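Long-range contacts in metallopeptidase family protein (Thermus thermophilus, PDB 2EJQ), which is of unknown function but binds metal ions and is probably a zincin-like metallopeptidase: residues A[21-26]-A[99-104]; A[33-38]-A[69-74]; A[50-55]-A[64-69]. The protein carries 1 engineered substitution. One frame throughout, in Å; residues are numbered along the deposited sequence.

Contact 1: residues A[21-26]-A[99-104]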
loop_
_atom_site.group_PDB
_atom_site.type_symbol
_atom_site.label_atom_id
_atom_site.label_comp_id
_atom_site.label_asym_id
_atom_site.label_seq_id
_atom_site.Cartn_x
_atom_site.Cartn_y
_atom_site.Cartn_z
ATOM N N PHE A 21 -7.594 -11.343 6.806
ATOM C CA PHE A 21 -7.167 -10.891 5.476
ATOM C C PHE A 21 -5.707 -10.460 5.529
ATOM O O PHE A 21 -5.039 -10.399 4.508
ATOM C CB PHE A 21 -7.969 -9.673 5.002
ATOM C CG PHE A 21 -9.365 -9.983 4.550
ATOM C CD1 PHE A 21 -9.617 -11.062 3.710
ATOM C CD2 PHE A 21 -10.424 -9.155 4.912
ATOM C CE1 PHE A 21 -10.899 -11.313 3.234
ATOM C CE2 PHE A 21 -11.710 -9.396 4.442
ATOM C CZ PHE A 21 -11.950 -10.476 3.601
ATOM N N LYS A 22 -5.216 -10.153 6.723
ATOM C CA LYS A 22 -3.844 -9.679 6.882
ATOM C C LYS A 22 -2.812 -10.776 7.129
ATOM O O LYS A 22 -1.639 -10.476 7.415
ATOM C CB LYS A 22 -3.799 -8.669 8.024
ATOM C CG LYS A 22 -4.938 -7.667 7.971
ATOM C CD LYS A 22 -4.798 -6.648 9.069
ATOM C CE LYS A 22 -5.892 -5.620 8.998
ATOM N NZ LYS A 22 -5.825 -4.760 10.202
ATOM N N ARG A 23 -3.236 -12.039 7.002
ATOM C CA ARG A 23 -2.314 -13.164 7.247
ATOM C C ARG A 23 -1.172 -13.117 6.237
ATOM O O ARG A 23 -1.380 -13.001 5.026
ATOM C CB ARG A 23 -3.023 -14.536 7.146
ATOM C CG ARG A 23 -3.651 -14.730 5.740
ATOM C CD ARG A 23 -3.941 -16.245 5.468
ATOM N NE ARG A 23 -5.293 -16.664 5.055
ATOM C CZ ARG A 23 -5.801 -16.237 3.936
ATOM N NH1 ARG A 23 -5.055 -15.461 3.234
ATOM N NH2 ARG A 23 -6.993 -16.589 3.493
ATOM N N GLY A 24 0.047 -13.185 6.750
ATOM C CA GLY A 24 1.196 -13.179 5.867
ATOM C C GLY A 24 1.691 -11.790 5.549
ATOM O O GLY A 24 2.745 -11.628 4.931
ATOM N N LEU A 25 0.919 -10.789 5.971
ATOM C CA LEU A 25 1.269 -9.388 5.737
ATOM C C LEU A 25 1.746 -8.727 7.036
ATOM O O LEU A 25 1.062 -8.765 8.069
ATOM C CB LEU A 25 0.056 -8.625 5.187
ATOM C CG LEU A 25 0.186 -7.113 4.959
ATOM C CD1 LEU A 25 1.055 -6.845 3.743
ATOM C CD2 LEU A 25 -1.190 -6.497 4.759
ATOM N N GLN A 26 2.941 -8.147 6.979
ATOM C CA GLN A 26 3.523 -7.468 8.127
ATOM C C GLN A 26 2.775 -6.170 8.448
ATOM O O GLN A 26 2.543 -5.850 9.610
ATOM C CB GLN A 26 5.007 -7.169 7.858
ATOM C CG GLN A 26 5.878 -8.417 7.810
ATOM C CD GLN A 26 5.623 -9.339 8.996
ATOM O OE1 GLN A 26 5.707 -8.922 10.152
ATOM N NE2 GLN A 26 5.306 -10.596 8.710
ATOM N N HIS A 99 -3.849 -7.569 -3.814
ATOM C CA HIS A 99 -2.627 -8.079 -4.421
ATOM C C HIS A 99 -1.891 -9.029 -3.484
ATOM O O HIS A 99 -1.245 -9.968 -3.932
ATOM C CB HIS A 99 -1.713 -6.916 -4.794
ATOM C CG HIS A 99 -2.252 -6.073 -5.906
ATOM N ND1 HIS A 99 -1.865 -4.767 -6.112
ATOM C CD2 HIS A 99 -3.145 -6.360 -6.883
ATOM C CE1 HIS A 99 -2.495 -4.284 -7.169
ATOM N NE2 HIS A 99 -3.279 -5.232 -7.653
ATOM N N HIS A 100 -1.991 -8.767 -2.185
ATOM C CA HIS A 100 -1.346 -9.596 -1.176
ATOM C C HIS A 100 -1.969 -10.982 -1.198
ATOM O O HIS A 100 -1.259 -11.987 -1.202
ATOM C CB HIS A 100 -1.522 -8.989 0.223
ATOM C CG HIS A 100 -1.102 -9.899 1.340
ATOM N ND1 HIS A 100 0.206 -10.288 1.537
ATOM C CD2 HIS A 100 -1.823 -10.502 2.316
ATOM C CE1 HIS A 100 0.272 -11.092 2.583
ATOM N NE2 HIS A 100 -0.944 -11.239 3.074
ATOM N N LEU A 101 -3.300 -11.026 -1.210
ATOM C CA LEU A 101 -4.003 -12.295 -1.219
ATOM C C LEU A 101 -3.670 -13.072 -2.483
ATOM O O LEU A 101 -3.455 -14.274 -2.430
ATOM C CB LEU A 101 -5.522 -12.083 -1.103
ATOM C CG LEU A 101 -6.044 -11.462 0.203
ATOM C CD1 LEU A 101 -7.543 -11.254 0.118
ATOM C CD2 LEU A 101 -5.725 -12.366 1.355
ATOM N N GLU A 102 -3.613 -12.386 -3.619
ATOM C CA GLU A 102 -3.305 -13.054 -4.876
ATOM C C GLU A 102 -1.864 -13.541 -4.914
ATOM O O GLU A 102 -1.569 -14.553 -5.535
ATOM C CB GLU A 102 -3.575 -12.119 -6.051
ATOM C CG GLU A 102 -5.008 -11.652 -6.123
ATOM C CD GLU A 102 -5.258 -10.709 -7.284
ATOM O OE1 GLU A 102 -4.343 -9.929 -7.622
ATOM O OE2 GLU A 102 -6.371 -10.738 -7.847
ATOM N N SER A 103 -0.974 -12.824 -4.238
ATOM C CA SER A 103 0.433 -13.206 -4.184
ATOM C C SER A 103 0.633 -14.447 -3.301
ATOM O O SER A 103 1.502 -15.271 -3.573
ATOM C CB SER A 103 1.271 -12.047 -3.641
ATOM O OG SER A 103 2.647 -12.394 -3.586
ATOM N N LEU A 104 -0.162 -14.577 -2.241
ATOM C CA LEU A 104 -0.053 -15.730 -1.354
ATOM C C LEU A 104 -0.602 -16.974 -2.027
ATOM O O LEU A 104 0.006 -18.039 -1.968
ATOM C CB LEU A 104 -0.820 -15.497 -0.052
ATOM C CG LEU A 104 -0.182 -14.594 0.996
ATOM C CD1 LEU A 104 -1.025 -14.639 2.258
ATOM C CD2 LEU A 104 1.227 -15.067 1.304
#
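His100 NE2 is the best-held polar atom, gripped by one short bond: it donates to Arg23 O at 2.7 Å. The bond is nearly straight, with an N-H...O angle of 167°. The oxygen lies in the ring plane, but the donor sits above the plane of the carbonyl. The other ring nitrogen, ND1, is hydrogen-bonded to Tyr49 OH. Bonds at both nitrogens therefore fix the rotation of this buried imidazole. Leu25 covers one face of the ring in a CH-pi contact, its CB 3.7 Å from the ring centroid.

The accepting carbonyl belongs to a type II beta turn from Lys22 to Leu25, closed by Leu25 N to Lys22 O at 3.0 Å. Gly24 is the third residue of the turn, with phi 89°. A side chain there would press on Leu104 CD1 and His100 CE1. Leu104 CD1 also packs on Arg23 O, 3.2 Å away.

Nearer the surface, Arg23 CG lies between its backbone N and carbonyl carbon (chi1 59°). Its chain crosses Leu101 at about a right angle, with NH1 3.7 Å from Leu101 CD2. Leu101 CD1 meets Phe21 CD1 more loosely, at 4.2 Å. The contact ties the loop before strand 27-31 to helix 85-105, which also carries His95, Glu96 and His99, an HExxH pattern consistent with a zincin metal site.

Contact 2: residues A[33-38]-A[69-74]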
loop_
_atom_site.group_PDB
_atom_site.type_symbol
_atom_site.label_atom_id
_atom_site.label_comp_id
_atom_site.label_asym_id
_atom_site.label_seq_id
_atom_site.Cartn_x
_atom_site.Cartn_y
_atom_site.Cartn_z
ATOM N N GLU A 33 6.760 11.017 0.698
ATOM C CA GLU A 33 7.042 11.315 -0.696
ATOM C C GLU A 33 5.963 10.884 -1.679
ATOM O O GLU A 33 5.095 10.060 -1.364
ATOM C CB GLU A 33 8.379 10.695 -1.121
ATOM C CG GLU A 33 9.584 11.103 -0.282
ATOM C CD GLU A 33 9.647 10.369 1.053
ATOM O OE1 GLU A 33 9.158 9.218 1.128
ATOM O OE2 GLU A 33 10.199 10.935 2.021
ATOM N N ALA A 34 6.033 11.465 -2.876
ATOM C CA ALA A 34 5.107 11.158 -3.960
ATOM C C ALA A 34 5.812 10.158 -4.861
ATOM O O ALA A 34 7.033 10.042 -4.822
ATOM C CB ALA A 34 4.785 12.413 -4.747
ATOM N N LYS A 35 5.055 9.433 -5.672
ATOM C CA LYS A 35 5.680 8.493 -6.572
ATOM C C LYS A 35 4.983 8.502 -7.913
ATOM O O LYS A 35 3.860 8.005 -8.054
ATOM C CB LYS A 35 5.672 7.075 -5.994
ATOM C CG LYS A 35 6.348 6.052 -6.900
ATOM C CD LYS A 35 6.632 4.738 -6.179
ATOM C CE LYS A 35 7.365 3.755 -7.103
ATOM N NZ LYS A 35 7.741 2.476 -6.423
ATOM N N PRO A 36 5.634 9.097 -8.922
ATOM C CA PRO A 36 5.023 9.138 -10.259
ATOM C C PRO A 36 4.946 7.722 -10.812
ATOM O O PRO A 36 5.688 6.849 -10.369
ATOM C CB PRO A 36 5.974 9.996 -11.102
ATOM C CG PRO A 36 7.102 10.382 -10.204
ATOM C CD PRO A 36 6.939 9.777 -8.851
ATOM N N GLU A 37 4.037 7.472 -11.745
ATOM C CA GLU A 37 3.977 6.143 -12.350
ATOM C C GLU A 37 5.019 6.288 -13.451
ATOM O O GLU A 37 4.840 7.097 -14.358
ATOM C CB GLU A 37 2.624 5.887 -12.995
ATOM C CG GLU A 37 2.338 4.419 -13.273
ATOM C CD GLU A 37 1.645 3.741 -12.109
ATOM O OE1 GLU A 37 0.603 4.267 -11.661
ATOM O OE2 GLU A 37 2.129 2.690 -11.643
ATOM N N PRO A 38 6.134 5.525 -13.382
ATOM C CA PRO A 38 7.184 5.629 -14.409
ATOM C C PRO A 38 6.794 5.643 -15.897
ATOM O O PRO A 38 5.935 4.877 -16.333
ATOM C CB PRO A 38 8.107 4.471 -14.049
ATOM C CG PRO A 38 8.110 4.613 -12.546
ATOM C CD PRO A 38 6.596 4.597 -12.334
ATOM N N ALA A 69 2.496 -0.181 0.720
ATOM C CA ALA A 69 3.078 1.141 0.907
ATOM C C ALA A 69 2.095 2.189 0.402
ATOM O O ALA A 69 1.432 1.980 -0.613
ATOM C CB ALA A 69 4.385 1.249 0.143
ATOM N N LEU A 70 1.993 3.301 1.128
ATOM C CA LEU A 70 1.130 4.406 0.733
ATOM C C LEU A 70 2.034 5.629 0.553
ATOM O O LEU A 70 2.961 5.845 1.337
ATOM C CB LEU A 70 0.057 4.678 1.795
ATOM C CG LEU A 70 -1.125 3.694 1.893
ATOM C CD1 LEU A 70 -2.113 4.172 2.945
ATOM C CD2 LEU A 70 -1.822 3.590 0.559
ATOM N N TYR A 71 1.778 6.415 -0.490
ATOM C CA TYR A 71 2.585 7.595 -0.763
ATOM C C TYR A 71 1.748 8.850 -0.538
ATOM O O TYR A 71 0.933 9.221 -1.380
ATOM C CB TYR A 71 3.091 7.530 -2.202
ATOM C CG TYR A 71 3.904 6.282 -2.462
ATOM C CD1 TYR A 71 5.152 6.111 -1.867
ATOM C CD2 TYR A 71 3.403 5.244 -3.255
ATOM C CE1 TYR A 71 5.878 4.949 -2.045
ATOM C CE2 TYR A 71 4.124 4.077 -3.438
ATOM C CZ TYR A 71 5.362 3.934 -2.827
ATOM O OH TYR A 71 6.077 2.771 -2.978
ATOM N N TYR A 72 1.952 9.497 0.606
ATOM C CA TYR A 72 1.212 10.705 0.935
ATOM C C TYR A 72 1.378 11.790 -0.128
ATOM O O TYR A 72 0.417 12.473 -0.476
ATOM C CB TYR A 72 1.651 11.234 2.299
ATOM C CG TYR A 72 0.976 12.528 2.698
ATOM C CD1 TYR A 72 -0.404 12.588 2.871
ATOM C CD2 TYR A 72 1.722 13.692 2.908
ATOM C CE1 TYR A 72 -1.030 13.768 3.245
ATOM C CE2 TYR A 72 1.106 14.887 3.284
ATOM C CZ TYR A 72 -0.274 14.916 3.454
ATOM O OH TYR A 72 -0.907 16.071 3.863
ATOM N N GLY A 73 2.589 11.936 -0.655
ATOM C CA GLY A 73 2.825 12.945 -1.676
ATOM C C GLY A 73 2.002 12.735 -2.937
ATOM O O GLY A 73 1.590 13.698 -3.589
ATOM N N SER A 74 1.770 11.474 -3.303
ATOM C CA SER A 74 0.976 11.181 -4.488
ATOM C C SER A 74 -0.468 11.609 -4.268
ATOM O O SER A 74 -1.109 12.099 -5.190
ATOM C CB SER A 74 1.028 9.693 -4.823
ATOM O OG SER A 74 2.315 9.324 -5.261
#
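The loop after strand 27-31 packs here against a strand-to-helix junction. Strand 67-71 ends at Tyr71, which is also the N-cap residue of helix 72-78. Leu76 and Ala79, farther along the chain, are magnesium-binding positions of this protein, although no magnesium is bound to this chain here, and the side chain of Tyr72 lies close to that of Leu76.

Two hydrogen bonds join the segments. Lys35 N donates to Ser74 OG at 2.8 Å, with an angle of 162°. Ser74 OG is also bonded to Arg45 O, so the buried hydroxyl links the helix start to both arms of the 33-45 loop. The second bond, from Gly73 N to Glu33 O, is weak: it is 3.2 Å long and bent to 137°.

Backbone packing is close between these bonds. Ala34 CA and Gly73 CA are 3.7 Å apart. A CB on Gly73 would fall 2.4 Å from Ala34 N, a clash. Ala34 CB itself rests on Gly73 C.

The aromatic contact is between Lys35 and Tyr71. Lys35 has CG anti to the backbone N (chi1 -179°) and runs extended alongside the tyrosine, both pointing the same way. Lys35 CB sits over the centre of the ring face, 4.0 Å from the centroid. Lys35 CD follows over Tyr71 CZ at 3.7 Å.

The polar tips share a partner. Tyr71 OH is hydrogen-bonded to Glu48 OE2, and Lys35 NZ forms a salt bridge with the same oxygen. An alanine at Tyr71 would probably disturb the set of the lysine chain, since both the ring beneath it and the hydroxyl on Glu48 would be gone. At the root of the ring, Tyr71 CB touches Glu33 O at 3.3 Å.

Contact 3: residues A[50-55]-A[64-69]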
loop_
_atom_site.group_PDB
_atom_site.type_symbol
_atom_site.label_atom_id
_atom_site.label_comp_id
_atom_site.label_asym_id
_atom_site.label_seq_id
_atom_site.Cartn_x
_atom_site.Cartn_y
_atom_site.Cartn_z
ATOM N N LEU A 50 4.420 -4.452 -1.691
ATOM C CA LEU A 50 5.845 -4.758 -1.721
ATOM C C LEU A 50 5.996 -6.286 -1.601
ATOM O O LEU A 50 5.820 -6.873 -0.528
ATOM C CB LEU A 50 6.540 -4.020 -0.576
ATOM C CG LEU A 50 6.237 -2.515 -0.477
ATOM C CD1 LEU A 50 7.024 -1.942 0.689
ATOM C CD2 LEU A 50 6.605 -1.775 -1.780
ATOM N N ASP A 51 6.306 -6.922 -2.723
ATOM C CA ASP A 51 6.420 -8.374 -2.775
ATOM C C ASP A 51 7.864 -8.883 -2.756
ATOM O O ASP A 51 8.658 -8.559 -3.646
ATOM C CB ASP A 51 5.717 -8.883 -4.038
ATOM C CG ASP A 51 5.511 -10.387 -4.038
ATOM O OD1 ASP A 51 6.313 -11.112 -3.408
ATOM O OD2 ASP A 51 4.545 -10.847 -4.686
ATOM N N PRO A 52 8.217 -9.697 -1.742
ATOM C CA PRO A 52 9.569 -10.254 -1.618
ATOM C C PRO A 52 10.002 -10.877 -2.950
ATOM O O PRO A 52 11.145 -10.730 -3.380
ATOM C CB PRO A 52 9.412 -11.299 -0.513
ATOM C CG PRO A 52 8.358 -10.708 0.360
ATOM C CD PRO A 52 7.353 -10.168 -0.642
ATOM N N GLY A 53 9.076 -11.572 -3.601
ATOM C CA GLY A 53 9.383 -12.178 -4.879
ATOM C C GLY A 53 10.015 -13.554 -4.801
ATOM O O GLY A 53 10.100 -14.152 -3.726
ATOM N N PRO A 54 10.473 -14.085 -5.943
ATOM C CA PRO A 54 11.100 -15.408 -5.984
ATOM C C PRO A 54 12.449 -15.432 -5.257
ATOM O O PRO A 54 13.140 -14.413 -5.167
ATOM C CB PRO A 54 11.189 -15.703 -7.486
ATOM C CG PRO A 54 11.329 -14.331 -8.109
ATOM C CD PRO A 54 10.384 -13.478 -7.286
ATOM N N PRO A 55 12.832 -16.601 -4.715
ATOM C CA PRO A 55 14.101 -16.740 -3.988
ATOM C C PRO A 55 15.298 -16.550 -4.902
ATOM O O PRO A 55 15.177 -16.678 -6.114
ATOM C CB PRO A 55 14.046 -18.172 -3.447
ATOM C CG PRO A 55 12.583 -18.532 -3.499
ATOM C CD PRO A 55 12.145 -17.898 -4.788
ATOM N N LEU A 64 12.078 -10.288 4.585
ATOM C CA LEU A 64 11.824 -8.865 4.330
ATOM C C LEU A 64 10.369 -8.562 4.665
ATOM O O LEU A 64 10.020 -7.428 4.990
ATOM C CB LEU A 64 12.077 -8.521 2.859
ATOM C CG LEU A 64 13.529 -8.511 2.387
ATOM C CD1 LEU A 64 13.598 -8.169 0.907
ATOM C CD2 LEU A 64 14.306 -7.500 3.199
ATOM N N GLY A 65 9.528 -9.589 4.592
ATOM C CA GLY A 65 8.120 -9.414 4.892
ATOM C C GLY A 65 7.348 -8.878 3.704
ATOM O O GLY A 65 7.923 -8.532 2.672
ATOM N N ARG A 66 6.030 -8.828 3.849
ATOM C CA ARG A 66 5.162 -8.321 2.802
ATOM C C ARG A 66 4.509 -7.059 3.331
ATOM O O ARG A 66 4.006 -7.025 4.461
ATOM C CB ARG A 66 4.130 -9.379 2.432
ATOM C CG ARG A 66 4.767 -10.541 1.695
ATOM C CD ARG A 66 3.901 -11.776 1.736
ATOM N NE ARG A 66 4.498 -12.865 0.977
ATOM C CZ ARG A 66 4.439 -12.983 -0.346
ATOM N NH1 ARG A 66 3.799 -12.080 -1.077
ATOM N NH2 ARG A 66 5.029 -14.013 -0.942
ATOM N N HIS A 67 4.525 -6.016 2.511
ATOM C CA HIS A 67 3.991 -4.727 2.919
ATOM C C HIS A 67 3.152 -4.025 1.870
ATOM O O HIS A 67 3.291 -4.262 0.670
ATOM C CB HIS A 67 5.151 -3.779 3.270
ATOM C CG HIS A 67 6.215 -4.413 4.111
ATOM N ND1 HIS A 67 6.103 -4.521 5.483
ATOM C CD2 HIS A 67 7.369 -5.025 3.774
ATOM C CE1 HIS A 67 7.147 -5.178 5.950
ATOM N NE2 HIS A 67 7.932 -5.499 4.939
ATOM N N ILE A 68 2.291 -3.140 2.358
ATOM C CA ILE A 68 1.493 -2.283 1.504
ATOM C C ILE A 68 2.136 -0.906 1.768
ATOM O O ILE A 68 2.343 -0.525 2.922
ATOM C CB ILE A 68 0.015 -2.233 1.940
ATOM C CG1 ILE A 68 -0.628 -3.607 1.705
ATOM C CG2 ILE A 68 -0.712 -1.113 1.169
ATOM C CD1 ILE A 68 -2.081 -3.709 2.165
ATOM N N ALA A 69 2.496 -0.181 0.720
ATOM C CA ALA A 69 3.078 1.141 0.907
ATOM C C ALA A 69 2.095 2.189 0.402
ATOM O O ALA A 69 1.432 1.980 -0.613
ATOM C CB ALA A 69 4.385 1.249 0.143
HETATM O O HOH W 1 5.671 -13.858 -3.727
#
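Arg66 has CG anti to its carbonyl carbon (chi1 -71°) and runs extended from CG to NE. Asp51 has CG anti to its backbone N (chi1 -167°). These torsions lay the two side chains alongside each other, pointing the same way. Their charged planes are 59° apart, and Asp51 OD1 lies well out of the guanidinium plane, 3.6 Å from Arg66 NH1. The salt bridge is one of charges alone. A water mediates, donating to Asp51 OD1 at 2.8 Å and accepting from Arg66 NH2 at 2.9 Å. Ser103 OG bonds to both Arg66 NH1 and Asp51 OD2, Tyr49 OH also holds NH1, and Glu62 pairs with NH2.

Asp51 OD1 also accepts from Gly53 N at 2.8 Å, which makes an Asx turn where the chain leaves the sheet. Within the sheet, Leu50 and His67 form an antiparallel hydrogen-bonded pair between outer strand 47-50 and central strand 67-71. Leu50 N to His67 O is short and straight at 2.6 Å. The return bond, His67 N to Leu50 O, is weak at 3.4 Å. Leu50 CD1 packs against His67 CB at 3.7 Å. Pro52 CD sits over the centre of one guanidinium face, and Pro52 CG touches Gly65 O at 3.2 Å.

Overall arrangement
Contact 1 is a surface contact, while contacts 2 and 3 are partly buried. Contacts 2 and 3 share Ala69 and use the two ends of strand 67-71, with centres about 18 Å apart. Contact 3 is the sheet contact, with strand pairing and a buried arginine facing an exposed aspartate. Contact 2 relies on a serine hydroxyl, close backbone packing and a lysine over a tyrosine ring. Contact 1 hangs on a single histidine bond with leucines around it. Contacts 1 and 3 touch: Ser103 OG lies 2.7 Å from Asp51 OD2 and 2.8 Å from Arg66 NH1, probable hydrogen bonds that join helix 85-105 to the sheet end. Contacts 1 and 2 lie on opposite sides of the chain's centre.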